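Side-chain contact in F5/8 type C domain protein (Bacteroides ovatus, PDB 4ZRX), which is a putative alpha-L-fucosidase, probably cleaving fucose from glycans with a TIM-barrel domain and carrying an F5/8 type C domain that may bind sugar: residues A573-M577 and N578-V582. Residues are numbered along the deposited sequence; the frame is centred on the assembly and turned at random.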
ATOM      1  N   ALA A 573     -32.825  21.944  -0.851  1.00 43.04           N
ATOM      2  CA  ALA A 573     -31.640  21.122  -1.105  1.00 41.30           C
ATOM      3  C   ALA A 573     -30.434  21.656  -0.363  1.00 41.47           C
ATOM      4  O   ALA A 573     -30.384  22.830  -0.005  1.00 42.31           O
ATOM      5  CB  ALA A 573     -31.332  21.047  -2.611  1.00 40.35           C
ATOM      6  N   LYS A 574     -29.478  20.772  -0.119  1.00 39.84           N
ATOM      7  CA  LYS A 574     -28.176  21.155   0.360  1.00 40.98           C
ATOM      8  C   LYS A 574     -27.156  20.859  -0.712  1.00 39.25           C
ATOM      9  O   LYS A 574     -26.965  19.680  -1.136  1.00 38.23           O
ATOM     10  CB  LYS A 574     -27.787  20.359   1.608  1.00 44.36           C
ATOM     11  CG  LYS A 574     -28.624  20.706   2.840  1.00 48.85           C
ATOM     12  CD  LYS A 574     -28.123  19.915   4.051  1.00 52.62           C
ATOM     13  CE  LYS A 574     -28.640  20.472   5.365  1.00 57.35           C
ATOM     14  NZ  LYS A 574     -30.106  20.287   5.497  1.00 59.09           N
ATOM     15  N   VAL A 575     -26.435  21.902  -1.071  1.00 36.68           N
ATOM     16  CA  VAL A 575     -25.405  21.818  -2.092  1.00 36.34           C
ATOM     17  C   VAL A 575     -24.107  22.385  -1.520  1.00 37.04           C
ATOM     18  O   VAL A 575     -24.133  23.413  -0.864  1.00 39.22           O
ATOM     19  CB  VAL A 575     -25.890  22.597  -3.363  1.00 33.89           C
ATOM     20  CG1 VAL A 575     -24.896  22.461  -4.516  1.00 33.31           C
ATOM     21  CG2 VAL A 575     -27.216  22.020  -3.819  1.00 33.40           C
ATOM     22  N   ASN A 576     -22.998  21.707  -1.760  1.00 36.78           N
ATOM     23  CA  ASN A 576     -21.659  22.138  -1.342  1.00 39.59           C
ATOM     24  C   ASN A 576     -20.986  22.803  -2.534  1.00 37.45           C
ATOM     25  O   ASN A 576     -21.221  22.432  -3.684  1.00 32.74           O
ATOM     26  CB  ASN A 576     -20.811  20.907  -0.913  1.00 42.17           C
ATOM     27  CG  ASN A 576     -19.484  21.277  -0.152  1.00 48.88           C
ATOM     28  OD1 ASN A 576     -18.409  21.544  -0.749  1.00 49.46           O
ATOM     29  ND2 ASN A 576     -19.550  21.216   1.181  1.00 51.89           N
HETATM   30  N   MSE A 577     -20.110  23.749  -2.264  1.00 37.72           N
HETATM   31  CA  MSE A 577     -19.326  24.350  -3.318  1.00 37.59           C
HETATM   32  C   MSE A 577     -18.537  23.334  -4.216  1.00 36.70           C
HETATM   33  O   MSE A 577     -18.326  23.571  -5.423  1.00 35.95           O
HETATM   34  CB  MSE A 577     -18.357  25.331  -2.675  1.00 40.15           C
HETATM   35  CG  MSE A 577     -17.796  26.291  -3.637  1.00 41.22           C
HETATM   36 SE   MSE A 577     -16.941  27.772  -2.672  0.75 45.40          SE
HETATM   37  CE  MSE A 577     -15.220  26.942  -2.320  1.00 45.87           C
ATOM     38  N   ASN A 578     -18.057  22.242  -3.608  1.00 36.14           N
ATOM     39  CA  ASN A 578     -17.341  21.186  -4.342  1.00 37.54           C
ATOM     40  C   ASN A 578     -18.234  20.386  -5.300  1.00 35.00           C
ATOM     41  O   ASN A 578     -17.695  19.640  -6.126  1.00 35.23           O
ATOM     42  CB  ASN A 578     -16.607  20.212  -3.374  1.00 40.63           C
ATOM     43  CG  ASN A 578     -15.240  20.747  -2.891  1.00 45.87           C
ATOM     44  OD1 ASN A 578     -14.607  21.600  -3.522  1.00 49.36           O
ATOM     45  ND2 ASN A 578     -14.771  20.218  -1.759  1.00 50.59           N
ATOM     46  N   GLU A 579     -19.571  20.546  -5.198  1.00 31.39           N
ATOM     47  CA  GLU A 579     -20.522  19.916  -6.123  1.00 29.91           C
ATOM     48  C   GLU A 579     -20.888  20.823  -7.309  1.00 29.31           C
ATOM     49  O   GLU A 579     -21.767  20.453  -8.085  1.00 28.46           O
ATOM     50  CB  GLU A 579     -21.813  19.574  -5.374  1.00 29.50           C
ATOM     51  CG  GLU A 579     -21.529  18.588  -4.189  1.00 31.45           C
ATOM     52  CD  GLU A 579     -22.788  18.235  -3.428  1.00 32.15           C
ATOM     53  OE1 GLU A 579     -23.470  19.138  -2.928  1.00 32.99           O
ATOM     54  OE2 GLU A 579     -23.095  17.023  -3.313  1.00 32.50           O
ATOM     55  N   ILE A 580     -20.321  22.027  -7.366  1.00 28.74           N
ATOM     56  CA  ILE A 580     -20.589  22.931  -8.441  1.00 29.21           C
ATOM     57  C   ILE A 580     -19.340  23.053  -9.285  1.00 29.23           C
ATOM     58  O   ILE A 580     -18.230  23.118  -8.740  1.00 30.21           O
ATOM     59  CB  ILE A 580     -20.982  24.311  -7.867  1.00 30.77           C
ATOM     60  CG1 ILE A 580     -22.287  24.200  -7.067  1.00 30.89           C
ATOM     61  CG2 ILE A 580     -21.059  25.329  -8.971  1.00 31.12           C
ATOM     62  CD1 ILE A 580     -23.482  23.773  -7.877  1.00 31.43           C
ATOM     63  N   GLY A 581     -19.514  23.080 -10.608  1.00 29.26           N
ATOM     64  CA  GLY A 581     -18.439  23.447 -11.545  1.00 29.34           C
ATOM     65  C   GLY A 581     -18.955  24.504 -12.511  1.00 30.00           C
ATOM     66  O   GLY A 581     -20.167  24.727 -12.649  1.00 29.05           O
ATOM     67  N   VAL A 582     -18.014  25.147 -13.188  1.00 30.78           N
ATOM     68  CA  VAL A 582     -18.314  26.055 -14.261  1.00 31.71           C
ATOM     69  C   VAL A 582     -17.283  25.882 -15.387  1.00 33.68           C
ATOM     70  O   VAL A 582     -16.126  25.467 -15.127  1.00 33.20           O
ATOM     71  CB  VAL A 582     -18.325  27.543 -13.751  1.00 32.36           C
ATOM     72  CG1 VAL A 582     -19.364  27.750 -12.649  1.00 31.91           C
ATOM     73  CG2 VAL A 582     -16.923  28.022 -13.255  1.00 33.44           C
TER
HETATM   74  O   HOH W   1     -25.953  18.327  -3.222  1.00 36.07           O
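Glu579 reaches back to Asn576 just as Asn576 reaches forward over the 3-10 turn leading into strand 580-584. Glu579 OE1 accepts the backbone N-H of Asn576 (N to OE1 2.9 Å), met on its anti side and 22° out of the carboxylate plane; its side chain, extended beyond CG, carries the acid there. In return Asn576, with CG anti to its own N (chi1 -167°), brings OD1 to 3.0 Å from Asn578 N, which lies in the carbonyl plane on a lone pair: an Asx turn. The exchange resembles a capping box, except that OD1 takes the N-H of Asn578 instead of that of Glu579. Glu579 N instead donates to Asn576 O at 2.9 Å, while Ile580 N donates to Met577 O at 3.2 Å. A water donates to both Glu579 OE1 (2.6 Å) and Lys574 O (2.7 Å), tying the acid to the incoming loop. The other carboxylate oxygen, OE2, is held by Ser506 N and a salt bridge to Lys511. Beside this polar network, Val575 CG1 meets Ile580 CD1 at 3.9 Å, the two side chains crossing at about a right angle and both packing on Leu488 of strand 488-492. Were Glu579 replaced by alanine, Asn576 N would probably lose its side-chain acceptor, the water one of its two acceptors here, and Ser506 N and Lys511 this carboxylate. With OE1 taking two donors and OE2 paired to a lysine, the buried carboxylate is probably ionised, one charge pinning the turn to its neighbouring loops in the F5/8 type C domain.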